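Local structure of capsular polysaccharide biosynthesis protein (Burkholderia pseudomallei, 4BQN) at residues Asn91-Tyr103 and Lys176-Cys190. The protein binds coenzyme A and is probably an acetyltransferase that acts in the biosynthesis of the capsular polysaccharide. The protein carries 1 engineered substitution. Sequence-based numbering, arbitrary orientation.
Sequences NALSVQYMHWEGY and KQIDISVTDFILANC. With COA (coenzyme A), chain C.
Q96 reaches from the loop after strand 91-94, an outermost strand of the four-stranded parallel sheet, to the start of helix 183-189, and its amide joins the two by both ends. CG lies anti to the backbone N (chi1 177°) and the chain runs on extended, carrying OE1 to 2.8 Å from V182 N at the N-cap position; this N-H comes from above the carbonyl plane. NE2 donates to T183 OG1 at 2.8 Å, nearly in the amide plane, so the two bonds fix the amide's rotation. Before this, the backbones meet at a single bridge, V95 with I180, where Q96 N donates to I180 O at 2.9 Å and I180 N gives a weaker, bent bond to S94 O. S94 and D179 exchange bonds: S94 N donates to the anti lone pair of D179 OD2 (2.9 Å), and D179 N donates to S94 OG. The extended K176 meets the same OD2 on its syn side in a salt bridge, and its NZ also bonds Y65 OH. Farther along, I186 sets its CG2 methyl over the face of the six-membered ring of W100, 3.5 Å from its centroid and 11° off the normal, a CH-pi contact, while L187 CD1 stands at the ring edge. C190 SG approaches that ring obliquely. The face of the loop turned from helix 183-189 serves coenzyme A: Y97 OH accepts from COA N8P, and H99 lies over the adenine, its NE2 bonded in the ring plane to E101 OE2, whose partner oxygen pairs with R299. At the far end, Y103 OH lies 2.8 Å from C190 O, which sits at the edge of the tyrosine ring.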
# COMPACT_ATOMS: atom_id res chain seq x y z
N ASN A 91 -1.71 17.12 -19.36
CA ASN A 91 -1.08 15.80 -19.35
C ASN A 91 -1.56 15.01 -18.13
O ASN A 91 -1.38 15.49 -17.00
CB ASN A 91 0.44 15.98 -19.30
CG ASN A 91 1.22 14.69 -19.50
OD1 ASN A 91 0.69 13.70 -20.01
ND2 ASN A 91 2.49 14.72 -19.12
N ALA A 92 -2.14 13.84 -18.35
CA ALA A 92 -2.56 12.95 -17.27
C ALA A 92 -1.65 11.72 -17.27
O ALA A 92 -1.58 10.98 -18.26
CB ALA A 92 -4.02 12.55 -17.43
N LEU A 93 -0.91 11.52 -16.19
CA LEU A 93 0.03 10.40 -16.07
C LEU A 93 -0.39 9.51 -14.92
O LEU A 93 -0.54 9.98 -13.77
CB LEU A 93 1.46 10.90 -15.84
CG LEU A 93 2.16 11.54 -17.04
CD1 LEU A 93 3.46 12.18 -16.58
CD2 LEU A 93 2.42 10.52 -18.14
N SER A 94 -0.60 8.24 -15.22
CA SER A 94 -0.94 7.29 -14.17
C SER A 94 0.29 6.75 -13.45
O SER A 94 1.35 6.49 -14.06
CB SER A 94 -1.82 6.16 -14.70
OG SER A 94 -1.21 5.56 -15.83
N VAL A 95 0.11 6.60 -12.15
CA VAL A 95 1.14 6.13 -11.23
C VAL A 95 0.66 4.85 -10.56
O VAL A 95 -0.49 4.78 -10.07
CB VAL A 95 1.41 7.19 -10.14
CG1 VAL A 95 2.49 6.71 -9.17
CG2 VAL A 95 1.81 8.51 -10.78
N GLN A 96 1.54 3.87 -10.52
CA GLN A 96 1.29 2.59 -9.90
C GLN A 96 0.73 2.75 -8.48
O GLN A 96 1.21 3.58 -7.70
CB GLN A 96 2.61 1.83 -9.83
CG GLN A 96 2.55 0.48 -9.15
CD GLN A 96 3.84 -0.27 -9.37
OE1 GLN A 96 4.92 0.25 -9.07
NE2 GLN A 96 3.75 -1.49 -9.92
N TYR A 97 -0.28 1.93 -8.16
CA TYR A 97 -0.74 1.77 -6.80
C TYR A 97 0.17 0.72 -6.16
O TYR A 97 0.19 -0.46 -6.57
CB TYR A 97 -2.20 1.34 -6.75
CG TYR A 97 -2.67 1.08 -5.34
CD1 TYR A 97 -2.75 2.12 -4.41
CD2 TYR A 97 -3.00 -0.20 -4.93
CE1 TYR A 97 -3.17 1.89 -3.11
CE2 TYR A 97 -3.43 -0.45 -3.63
CZ TYR A 97 -3.50 0.61 -2.73
OH TYR A 97 -3.93 0.40 -1.44
N MET A 98 0.96 1.14 -5.18
CA MET A 98 2.01 0.28 -4.65
C MET A 98 1.45 -0.58 -3.51
O MET A 98 1.12 -0.07 -2.44
CB MET A 98 3.18 1.14 -4.16
CG MET A 98 3.83 1.91 -5.29
SD MET A 98 4.97 3.20 -4.74
CE MET A 98 3.81 4.53 -4.40
N HIS A 99 1.38 -1.89 -3.74
CA HIS A 99 0.87 -2.85 -2.77
C HIS A 99 1.80 -4.05 -2.83
O HIS A 99 2.15 -4.52 -3.92
CB HIS A 99 -0.58 -3.19 -3.12
CG HIS A 99 -1.21 -4.23 -2.24
ND1 HIS A 99 -2.30 -3.97 -1.44
CD2 HIS A 99 -0.94 -5.55 -2.10
CE1 HIS A 99 -2.67 -5.08 -0.83
NE2 HIS A 99 -1.86 -6.06 -1.21
N TRP A 100 2.24 -4.52 -1.67
CA TRP A 100 3.23 -5.58 -1.61
C TRP A 100 3.10 -6.29 -0.28
O TRP A 100 3.36 -5.69 0.77
CB TRP A 100 4.63 -4.97 -1.74
CG TRP A 100 5.74 -5.95 -1.79
CD1 TRP A 100 6.53 -6.38 -0.75
CD2 TRP A 100 6.24 -6.60 -2.97
NE1 TRP A 100 7.48 -7.27 -1.21
CE2 TRP A 100 7.32 -7.43 -2.57
CE3 TRP A 100 5.88 -6.57 -4.33
CZ2 TRP A 100 8.05 -8.20 -3.47
CZ3 TRP A 100 6.60 -7.34 -5.23
CH2 TRP A 100 7.67 -8.15 -4.80
N GLU A 101 2.73 -7.57 -0.31
CA GLU A 101 2.50 -8.37 0.91
C GLU A 101 3.74 -9.16 1.33
O GLU A 101 3.69 -9.93 2.28
CB GLU A 101 1.29 -9.30 0.71
CG GLU A 101 0.02 -8.50 0.51
CD GLU A 101 -1.16 -9.34 0.13
OE1 GLU A 101 -1.18 -10.54 0.47
OE2 GLU A 101 -2.07 -8.79 -0.52
N GLY A 102 4.86 -8.96 0.64
CA GLY A 102 6.00 -9.84 0.85
C GLY A 102 6.64 -9.76 2.21
O GLY A 102 7.22 -10.73 2.67
N TYR A 103 6.55 -8.62 2.90
CA TYR A 103 7.11 -8.57 4.26
C TYR A 103 6.18 -9.19 5.29
O TYR A 103 6.65 -9.74 6.30
CB TYR A 103 7.39 -7.14 4.68
CG TYR A 103 8.39 -6.45 3.80
CD1 TYR A 103 9.74 -6.76 3.86
CD2 TYR A 103 7.97 -5.45 2.91
CE1 TYR A 103 10.66 -6.12 3.03
CE2 TYR A 103 8.88 -4.81 2.08
CZ TYR A 103 10.22 -5.13 2.16
OH TYR A 103 11.09 -4.46 1.34
N LYS A 176 -6.12 1.66 -19.80
CA LYS A 176 -4.89 2.41 -20.07
C LYS A 176 -3.72 1.86 -19.26
O LYS A 176 -3.80 1.81 -18.04
CB LYS A 176 -5.10 3.89 -19.74
CG LYS A 176 -3.85 4.71 -19.95
CD LYS A 176 -3.98 6.11 -19.36
CE LYS A 176 -2.60 6.72 -19.19
NZ LYS A 176 -2.62 8.06 -18.54
N GLN A 177 -2.63 1.48 -19.94
CA GLN A 177 -1.44 0.97 -19.27
C GLN A 177 -0.92 2.01 -18.27
O GLN A 177 -0.90 3.19 -18.56
CB GLN A 177 -0.36 0.64 -20.31
CG GLN A 177 0.89 -0.03 -19.76
CD GLN A 177 1.82 -0.51 -20.87
OE1 GLN A 177 1.58 -1.55 -21.49
NE2 GLN A 177 2.87 0.25 -21.12
N ILE A 178 -0.51 1.55 -17.08
CA ILE A 178 0.03 2.46 -16.08
C ILE A 178 1.31 3.13 -16.61
O ILE A 178 2.20 2.45 -17.12
CB ILE A 178 0.30 1.75 -14.73
CG1 ILE A 178 -1.02 1.25 -14.15
CG2 ILE A 178 1.02 2.68 -13.78
CD1 ILE A 178 -0.91 0.55 -12.80
N ASP A 179 1.38 4.45 -16.54
CA ASP A 179 2.54 5.17 -17.07
C ASP A 179 3.82 4.99 -16.25
O ASP A 179 4.89 4.85 -16.83
CB ASP A 179 2.25 6.67 -17.21
CG ASP A 179 1.19 6.97 -18.27
OD1 ASP A 179 1.38 6.54 -19.43
OD2 ASP A 179 0.19 7.64 -17.94
N ILE A 180 3.70 4.99 -14.92
CA ILE A 180 4.86 5.14 -14.04
C ILE A 180 4.80 4.05 -12.98
O ILE A 180 3.85 4.02 -12.19
CB ILE A 180 4.87 6.53 -13.38
CG1 ILE A 180 4.97 7.65 -14.45
CG2 ILE A 180 6.03 6.65 -12.40
CD1 ILE A 180 4.36 8.97 -14.01
N SER A 181 5.79 3.16 -12.96
CA SER A 181 5.84 2.02 -12.03
C SER A 181 7.24 1.74 -11.50
O SER A 181 8.24 2.17 -12.08
CB SER A 181 5.31 0.75 -12.69
OG SER A 181 3.97 0.89 -13.10
N VAL A 182 7.30 0.99 -10.40
CA VAL A 182 8.57 0.62 -9.76
C VAL A 182 8.63 -0.88 -9.44
O VAL A 182 9.33 -1.29 -8.52
CB VAL A 182 8.84 1.44 -8.47
CG1 VAL A 182 9.23 2.86 -8.81
CG2 VAL A 182 7.63 1.43 -7.54
N THR A 183 7.96 -1.69 -10.24
CA THR A 183 7.87 -3.14 -9.99
C THR A 183 9.25 -3.82 -9.91
O THR A 183 9.51 -4.59 -8.97
CB THR A 183 6.99 -3.83 -11.04
OG1 THR A 183 5.72 -3.16 -11.09
CG2 THR A 183 6.79 -5.31 -10.68
N ASP A 184 10.12 -3.56 -10.89
CA ASP A 184 11.43 -4.21 -10.92
C ASP A 184 12.27 -3.78 -9.73
O ASP A 184 12.98 -4.58 -9.14
CB ASP A 184 12.16 -3.90 -12.24
CG ASP A 184 11.41 -4.39 -13.47
OD1 ASP A 184 10.78 -5.46 -13.41
OD2 ASP A 184 11.45 -3.69 -14.51
N PHE A 185 12.17 -2.50 -9.38
CA PHE A 185 12.85 -1.97 -8.22
C PHE A 185 12.42 -2.68 -6.94
O PHE A 185 13.24 -3.08 -6.12
CB PHE A 185 12.60 -0.46 -8.10
CG PHE A 185 13.25 0.17 -6.91
CD1 PHE A 185 14.61 0.50 -6.93
CD2 PHE A 185 12.53 0.37 -5.73
CE1 PHE A 185 15.22 1.06 -5.82
CE2 PHE A 185 13.14 0.92 -4.61
CZ PHE A 185 14.48 1.26 -4.66
N ILE A 186 11.11 -2.84 -6.76
CA ILE A 186 10.62 -3.50 -5.55
C ILE A 186 11.17 -4.92 -5.42
O ILE A 186 11.73 -5.29 -4.39
CB ILE A 186 9.08 -3.49 -5.46
CG1 ILE A 186 8.56 -2.04 -5.32
CG2 ILE A 186 8.62 -4.34 -4.27
CD1 ILE A 186 7.06 -1.89 -5.54
N LEU A 187 11.03 -5.73 -6.47
CA LEU A 187 11.46 -7.11 -6.37
C LEU A 187 12.96 -7.18 -6.10
O LEU A 187 13.41 -7.99 -5.29
CB LEU A 187 11.10 -7.89 -7.63
CG LEU A 187 11.55 -9.36 -7.64
CD1 LEU A 187 10.86 -10.18 -6.55
CD2 LEU A 187 11.36 -9.99 -9.02
N ALA A 188 13.73 -6.34 -6.79
CA ALA A 188 15.18 -6.41 -6.70
C ALA A 188 15.71 -5.93 -5.35
O ALA A 188 16.77 -6.37 -4.93
CB ALA A 188 15.83 -5.63 -7.84
N ASN A 189 14.96 -5.06 -4.67
CA ASN A 189 15.47 -4.44 -3.45
C ASN A 189 14.77 -4.86 -2.17
O ASN A 189 15.24 -4.49 -1.10
CB ASN A 189 15.39 -2.92 -3.57
CG ASN A 189 16.38 -2.37 -4.56
OD1 ASN A 189 17.52 -2.07 -4.20
ND2 ASN A 189 15.96 -2.27 -5.81
N CYS A 190 13.67 -5.61 -2.26
CA CYS A 190 12.81 -5.81 -1.10
C CYS A 190 13.50 -6.52 0.07
O CYS A 190 13.20 -6.24 1.23
CB CYS A 190 11.50 -6.51 -1.48
SG CYS A 190 11.68 -8.19 -2.13
N1A COA C . -1.96 -7.29 -4.66
C2A COA C . -3.04 -7.74 -3.96
N3A COA C . -4.11 -6.97 -3.71
C4A COA C . -4.15 -5.71 -4.19
C5A COA C . -3.03 -5.17 -4.95
C6A COA C . -1.89 -6.05 -5.18
N6A COA C . -0.82 -5.61 -5.87
N7A COA C . -3.32 -3.89 -5.30
C8A COA C . -4.56 -3.64 -4.80
N9A COA C . -5.03 -4.71 -4.12
C1B COA C . -6.33 -4.87 -3.47
C2B COA C . -6.91 -3.62 -2.83
O2B COA C . -6.43 -3.47 -1.50
C3B COA C . -8.40 -3.96 -2.91
O3B COA C . -8.67 -4.91 -1.86
P3B COA C . -10.16 -5.30 -1.42
O7A COA C . -9.94 -6.17 -0.20
O8A COA C . -10.82 -3.99 -1.10
O9A COA C . -10.78 -6.03 -2.59
C4B COA C . -8.52 -4.67 -4.25
O4B COA C . -7.23 -5.20 -4.54
C5B COA C . -8.98 -3.77 -5.40
O5B COA C . -8.08 -2.68 -5.47
P1A COA C . -7.47 -2.16 -6.84
O1A COA C . -6.45 -1.12 -6.48
O2A COA C . -7.01 -3.31 -7.69
O3A COA C . -8.68 -1.50 -7.65
P2A COA C . -9.72 -0.30 -7.37
O4A COA C . -11.10 -0.92 -7.28
O5A COA C . -9.48 0.71 -8.45
O6A COA C . -9.37 0.31 -5.94
CBP COA C . -8.25 1.47 -4.16
CCP COA C . -8.36 1.30 -5.68
CDP COA C . -7.20 2.51 -3.82
CEP COA C . -9.58 2.01 -3.66
CAP COA C . -7.92 0.09 -3.55
OAP COA C . -6.58 -0.28 -3.90
C9P COA C . -8.09 -0.09 -2.05
O9P COA C . -9.18 -0.37 -1.58
N8P COA C . -7.00 0.00 -1.28
C7P COA C . -7.06 -0.22 0.16
C6P COA C . -7.67 0.91 0.97
C5P COA C . -6.83 2.15 0.76
O5P COA C . -7.07 2.93 -0.14
N4P COA C . -5.84 2.30 1.61
C3P COA C . -4.95 3.42 1.54
C2P COA C . -3.52 2.93 1.39
S1P COA C . -2.57 4.24 0.72
O HOH W 1 -3.30 3.93 -16.29